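Lactate racemase (Thermoanaerobacterium thermosaccharolyticum, PDB 2YJG) interconverts the D- and L-isomers of lactate, using a nickel pincer cofactor derived from nicotinic acid mononucleotide. Local coordinates at residues 277-282 with 312-317; 326-331 with 357-362. All coordinates share one frame; numbering follows the deposited sequence.

Interaction 1 (277-282 with 312-317); sequences ADIVIT and VIIIAA
Ile279 to Thr282 pair in parallel with Val312 to Ile315, the two strand axes 4.7 Å apart and only 11° from parallel, and five backbone hydrogen bonds join them. Val280 and Thr282 on one strand, and Val312 and Ile314 on the other, each use both N and O, with Asp278 O and Ala316 N taking up the bonds at the two ends; that from Ile314 N to Val280 O is 2.7 Å long. Some carbonyls also receive a CA-H...O contact, as from Ile279 CA to Val312 O at 3.3 Å. On one face Ile314 carries the packing: its CG1 lies anti to the carbonyl carbon (chi1 -56°), and its terminal methyl CD1 rests 3.9 Å from Ile281 CG1 and 4.0 Å from Ile279 CG2. Ile281 and Ile314 stand side by side, while Ile279 meets Ile314 at a slant. On the other face Thr282 CG2 sits alongside Ile315 CG1 at 4.1 Å, and its OG1, turned anti to the backbone N (chi1 -165°), hydrogen-bonds to Ile415 O of strand 412-415. Asp278 forms a salt bridge with Lys308. The pair lies at the centre of a six-stranded parallel sheet, flanked by strands 412-415 and 371-375, with helix 395-405 packed over the Ile279, Val312 and Ile314 face through Ala402 and Ala398.

Interaction 2 (326-331 with 357-362); sequences EGFYRW and QWEAQI
Phe328 CG lies anti to its backbone N (chi1 169°), which carries the ring across to the backbone of Glu359 and Ala360, while Trp331 CG, anti to the carbonyl carbon (chi1 -80°), puts the indole beside Ala360 and Gln357. The helix segments cross at -37° with axes 8.5 Å apart, and Ala360 sits where they meet. Phe328 offers its ring edge to the backbone: CD1 is 3.6 Å from Ala360 N, and CE1 is 3.7 Å from Glu359 O. Phe328 CD1 also touches Glu359 CB at 3.9 Å. Trp331 CD1 approaches Ala360 CB to 3.5 Å, and its NE1 lies 3.7 Å from Gln357 CA. Tyr294, from helix 293-305, meets the Phe328 ring edge-to-face. An alanine in place of Phe328 would probably open a gap beside Glu359 and Ala360 and leave Tyr294 without its edge-to-face partner. Glu359, one of the packed residues, has its side chain about 4 Å from that of Lys298, which by similarity binds substrate. Polar links lie beside the contact, with Phe328 N bonded to Asp356 OD2 and Gln357 OE1 to Leu354 N. With no hydrogen bond between the two segments, their contact depends on shape and apolar packing.

From the N terminus, the chain first reaches 277-282, then passes through helix 293-305 and returns to the sheet at 312-317, where interaction 1 closes a parallel beta-alpha-beta connection. It then leaves strand 311-316 for helix 326-333, passes through helix 338-346 and closes interaction 2 at 357-362. The two closures are in series, neither nested nor crossed, with centres 21 Å apart and nearest atoms about 9 Å apart. Interaction 1 joins two inner strands of the parallel sheet, while interaction 2 ties together two helices of the connection between strands 311-316 and 371-375, neighbours in that sheet. Both belong to the lactate racemase C-terminal domain.

Interaction 1 (277-282 with 312-317)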
loop_
_atom_site.group_PDB
_atom_site.type_symbol
_atom_site.label_atom_id
_atom_site.label_comp_id
_atom_site.label_asym_id
_atom_site.label_seq_id
_atom_site.Cartn_x
_atom_site.Cartn_y
_atom_site.Cartn_z
ATOM N N ALA A 277 5.326 49.786 -8.687
ATOM C CA ALA A 277 6.516 50.397 -8.142
ATOM C C ALA A 277 7.697 50.054 -9.008
ATOM O O ALA A 277 7.683 49.108 -9.818
ATOM C CB ALA A 277 6.780 49.905 -6.730
ATOM N N ASP A 278 8.747 50.830 -8.833
ATOM C CA ASP A 278 9.971 50.596 -9.557
ATOM C C ASP A 278 10.719 49.351 -9.156
ATOM O O ASP A 278 11.484 48.824 -9.989
ATOM C CB ASP A 278 10.911 51.763 -9.370
ATOM C CG ASP A 278 10.666 52.806 -10.350
ATOM O OD1 ASP A 278 11.081 52.604 -11.519
ATOM O OD2 ASP A 278 10.070 53.832 -9.957
ATOM N N ILE A 279 10.547 48.952 -7.883
ATOM C CA ILE A 279 11.170 47.743 -7.279
ATOM C C ILE A 279 10.098 46.952 -6.523
ATOM O O ILE A 279 9.269 47.519 -5.805
ATOM C CB ILE A 279 12.351 48.087 -6.334
ATOM C CG1 ILE A 279 13.439 48.872 -7.053
ATOM C CG2 ILE A 279 13.016 46.859 -5.769
ATOM C CD1 ILE A 279 14.568 49.438 -6.043
ATOM N N VAL A 280 10.109 45.640 -6.714
ATOM C CA VAL A 280 9.300 44.752 -5.948
ATOM C C VAL A 280 10.237 43.754 -5.269
ATOM O O VAL A 280 11.187 43.270 -5.912
ATOM C CB VAL A 280 8.350 43.967 -6.867
ATOM C CG1 VAL A 280 7.562 43.027 -6.072
ATOM C CG2 VAL A 280 7.451 44.895 -7.741
ATOM N N ILE A 281 9.977 43.427 -4.000
ATOM C CA ILE A 281 10.619 42.324 -3.275
ATOM C C ILE A 281 9.603 41.275 -2.977
ATOM O O ILE A 281 8.534 41.563 -2.414
ATOM C CB ILE A 281 11.246 42.754 -1.926
ATOM C CG1 ILE A 281 12.375 43.734 -2.209
ATOM C CG2 ILE A 281 11.646 41.509 -1.134
ATOM C CD1 ILE A 281 13.048 44.339 -0.925
ATOM N N THR A 282 9.872 40.053 -3.414
ATOM C CA THR A 282 8.947 38.953 -3.120
ATOM C C THR A 282 9.711 37.617 -2.894
ATOM O O THR A 282 10.954 37.616 -2.776
ATOM C CB THR A 282 7.890 38.843 -4.220
ATOM O OG1 THR A 282 6.807 38.025 -3.784
ATOM C CG2 THR A 282 8.527 38.320 -5.561
ATOM N N VAL A 312 12.570 46.500 -11.441
ATOM C CA VAL A 312 13.348 45.381 -10.940
ATOM C C VAL A 312 12.518 44.565 -9.971
ATOM O O VAL A 312 11.885 45.107 -9.066
ATOM C CB VAL A 312 14.632 45.890 -10.285
ATOM C CG1 VAL A 312 15.530 44.718 -9.819
ATOM C CG2 VAL A 312 15.400 46.792 -11.282
ATOM N N ILE A 313 12.445 43.260 -10.223
ATOM C CA ILE A 313 11.808 42.344 -9.325
ATOM C C ILE A 313 12.918 41.572 -8.597
ATOM O O ILE A 313 13.783 40.917 -9.264
ATOM C CB ILE A 313 10.911 41.359 -10.109
ATOM C CG1 ILE A 313 9.739 42.099 -10.778
ATOM C CG2 ILE A 313 10.408 40.195 -9.220
ATOM C CD1 ILE A 313 9.193 41.291 -12.105
ATOM N N ILE A 314 12.922 41.660 -7.268
ATOM C CA ILE A 314 13.787 40.825 -6.367
ATOM C C ILE A 314 12.954 39.695 -5.804
ATOM O O ILE A 314 11.879 39.903 -5.220
ATOM C CB ILE A 314 14.387 41.606 -5.178
ATOM C CG1 ILE A 314 15.182 42.802 -5.660
ATOM C CG2 ILE A 314 15.226 40.678 -4.314
ATOM C CD1 ILE A 314 15.450 43.927 -4.600
ATOM N N ILE A 315 13.425 38.479 -6.010
ATOM C CA ILE A 315 12.731 37.307 -5.541
ATOM C C ILE A 315 13.682 36.441 -4.684
ATOM O O ILE A 315 14.764 36.072 -5.131
ATOM C CB ILE A 315 12.098 36.444 -6.694
ATOM C CG1 ILE A 315 11.284 35.362 -6.027
ATOM C CG2 ILE A 315 13.117 35.844 -7.616
ATOM C CD1 ILE A 315 10.192 34.686 -6.766
ATOM N N ALA A 316 13.239 36.101 -3.473
ATOM C CA ALA A 316 13.983 35.213 -2.641
ATOM C C ALA A 316 13.398 33.847 -2.813
ATOM O O ALA A 316 12.238 33.651 -2.540
ATOM C CB ALA A 316 13.946 35.645 -1.170
ATOM N N ALA A 317 14.237 32.920 -3.293
ATOM C CA ALA A 317 13.869 31.528 -3.625
ATOM C C ALA A 317 15.151 30.671 -3.484
ATOM O O ALA A 317 16.115 30.841 -4.220
ATOM C CB ALA A 317 13.277 31.429 -5.068
#

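Interaction 2 (326-331 with 357-362)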
loop_
_atom_site.group_PDB
_atom_site.type_symbol
_atom_site.label_atom_id
_atom_site.label_comp_id
_atom_site.label_asym_id
_atom_site.label_seq_id
_atom_site.Cartn_x
_atom_site.Cartn_y
_atom_site.Cartn_z
ATOM N N GLU A 326 15.823 20.784 -17.259
ATOM C CA GLU A 326 16.880 20.988 -18.236
ATOM C C GLU A 326 16.364 21.765 -19.427
ATOM O O GLU A 326 17.035 22.636 -19.936
ATOM C CB GLU A 326 17.442 19.623 -18.719
ATOM C CG GLU A 326 18.278 18.900 -17.705
ATOM C CD GLU A 326 19.616 19.612 -17.416
ATOM O OE1 GLU A 326 20.156 20.297 -18.317
ATOM O OE2 GLU A 326 20.127 19.474 -16.277
ATOM N N GLY A 327 15.202 21.397 -19.924
ATOM C CA GLY A 327 14.628 22.074 -21.119
ATOM C C GLY A 327 14.330 23.556 -20.820
ATOM O O GLY A 327 14.721 24.456 -21.559
ATOM N N PHE A 328 13.691 23.783 -19.674
ATOM C CA PHE A 328 13.452 25.142 -19.162
ATOM C C PHE A 328 14.726 25.923 -19.196
ATOM O O PHE A 328 14.757 27.009 -19.733
ATOM C CB PHE A 328 12.892 25.016 -17.728
ATOM C CG PHE A 328 12.845 26.324 -16.953
ATOM C CD1 PHE A 328 12.027 27.367 -17.354
ATOM C CD2 PHE A 328 13.536 26.446 -15.746
ATOM C CE1 PHE A 328 11.954 28.548 -16.590
ATOM C CE2 PHE A 328 13.472 27.598 -14.980
ATOM C CZ PHE A 328 12.695 28.664 -15.399
ATOM N N TYR A 329 15.804 25.354 -18.630
ATOM C CA TYR A 329 17.095 26.024 -18.529
ATOM C C TYR A 329 17.733 26.314 -19.909
ATOM O O TYR A 329 18.236 27.421 -20.186
ATOM C CB TYR A 329 17.992 25.134 -17.701
ATOM C CG TYR A 329 19.427 25.523 -17.606
ATOM C CD1 TYR A 329 19.811 26.777 -17.146
ATOM C CD2 TYR A 329 20.445 24.597 -17.952
ATOM C CE1 TYR A 329 21.165 27.118 -17.036
ATOM C CE2 TYR A 329 21.787 24.932 -17.813
ATOM C CZ TYR A 329 22.147 26.186 -17.336
ATOM O OH TYR A 329 23.486 26.514 -17.227
ATOM N N ARG A 330 17.726 25.294 -20.743
ATOM C CA ARG A 330 18.333 25.269 -22.092
ATOM C C ARG A 330 17.699 26.302 -23.032
ATOM O O ARG A 330 18.365 26.852 -23.844
ATOM C CB ARG A 330 18.180 23.852 -22.653
ATOM C CG ARG A 330 18.927 23.426 -23.942
ATOM C CD ARG A 330 18.641 21.870 -24.313
ATOM N NE ARG A 330 17.254 21.387 -24.016
ATOM C CZ ARG A 330 16.863 20.100 -23.926
ATOM N NH1 ARG A 330 17.730 19.092 -24.134
ATOM N NH2 ARG A 330 15.581 19.809 -23.615
ATOM N N TRP A 331 16.433 26.621 -22.862
ATOM C CA TRP A 331 15.833 27.688 -23.649
ATOM C C TRP A 331 16.637 28.954 -23.514
ATOM O O TRP A 331 16.899 29.554 -24.503
ATOM C CB TRP A 331 14.368 27.953 -23.256
ATOM C CG TRP A 331 13.397 26.999 -23.849
ATOM C CD1 TRP A 331 12.591 26.133 -23.185
ATOM C CD2 TRP A 331 13.040 26.891 -25.237
ATOM N NE1 TRP A 331 11.804 25.454 -24.083
ATOM C CE2 TRP A 331 12.033 25.940 -25.342
ATOM C CE3 TRP A 331 13.498 27.526 -26.403
ATOM C CZ2 TRP A 331 11.526 25.521 -26.588
ATOM C CZ3 TRP A 331 12.963 27.125 -27.647
ATOM C CH2 TRP A 331 11.961 26.211 -27.708
ATOM N N GLN A 357 8.257 24.166 -21.786
ATOM C CA GLN A 357 8.350 25.334 -22.651
ATOM C C GLN A 357 7.525 26.520 -22.102
ATOM O O GLN A 357 7.923 27.678 -22.230
ATOM C CB GLN A 357 7.971 24.981 -24.100
ATOM C CG GLN A 357 6.555 24.979 -24.455
ATOM C CD GLN A 357 6.334 25.000 -25.999
ATOM O OE1 GLN A 357 7.001 24.245 -26.747
ATOM N NE2 GLN A 357 5.374 25.813 -26.454
ATOM N N TRP A 358 6.382 26.214 -21.507
ATOM C CA TRP A 358 5.467 27.242 -21.045
ATOM C C TRP A 358 6.080 28.068 -19.875
ATOM O O TRP A 358 5.799 29.252 -19.704
ATOM C CB TRP A 358 4.140 26.606 -20.674
ATOM C CG TRP A 358 4.224 25.483 -19.694
ATOM C CD1 TRP A 358 4.161 25.569 -18.350
ATOM C CD2 TRP A 358 4.403 24.103 -20.006
ATOM N NE1 TRP A 358 4.287 24.323 -17.776
ATOM C CE2 TRP A 358 4.439 23.403 -18.790
ATOM C CE3 TRP A 358 4.564 23.403 -21.188
ATOM C CZ2 TRP A 358 4.614 22.007 -18.725
ATOM C CZ3 TRP A 358 4.667 22.042 -21.139
ATOM C CH2 TRP A 358 4.686 21.342 -19.917
ATOM N N GLU A 359 6.853 27.379 -19.040
ATOM C CA GLU A 359 7.518 28.004 -17.867
ATOM C C GLU A 359 8.573 28.936 -18.396
ATOM O O GLU A 359 8.788 30.067 -17.867
ATOM C CB GLU A 359 8.169 26.923 -16.985
ATOM C CG GLU A 359 8.293 27.196 -15.490
ATOM C CD GLU A 359 6.975 27.196 -14.752
ATOM O OE1 GLU A 359 5.931 26.917 -15.404
ATOM O OE2 GLU A 359 6.949 27.447 -13.488
ATOM N N ALA A 360 9.322 28.508 -19.428
ATOM C CA ALA A 360 10.282 29.394 -20.069
ATOM C C ALA A 360 9.619 30.605 -20.756
ATOM O O ALA A 360 10.160 31.727 -20.744
ATOM C CB ALA A 360 11.239 28.644 -21.117
ATOM N N GLN A 361 8.469 30.366 -21.386
ATOM C CA GLN A 361 7.776 31.405 -22.097
ATOM C C GLN A 361 7.372 32.500 -21.099
ATOM O O GLN A 361 7.564 33.717 -21.322
ATOM C CB GLN A 361 6.537 30.794 -22.753
ATOM C CG GLN A 361 5.806 31.786 -23.651
ATOM C CD GLN A 361 4.589 31.200 -24.345
ATOM O OE1 GLN A 361 4.399 29.975 -24.377
ATOM N NE2 GLN A 361 3.764 32.081 -24.920
ATOM N N ILE A 362 6.748 32.077 -20.013
ATOM C CA ILE A 362 6.391 33.049 -18.963
ATOM C C ILE A 362 7.539 33.788 -18.386
ATOM O O ILE A 362 7.434 35.027 -18.233
ATOM C CB ILE A 362 5.543 32.381 -17.866
ATOM C CG1 ILE A 362 4.291 31.899 -18.546
ATOM C CG2 ILE A 362 5.264 33.413 -16.553
ATOM C CD1 ILE A 362 3.429 30.888 -17.751
#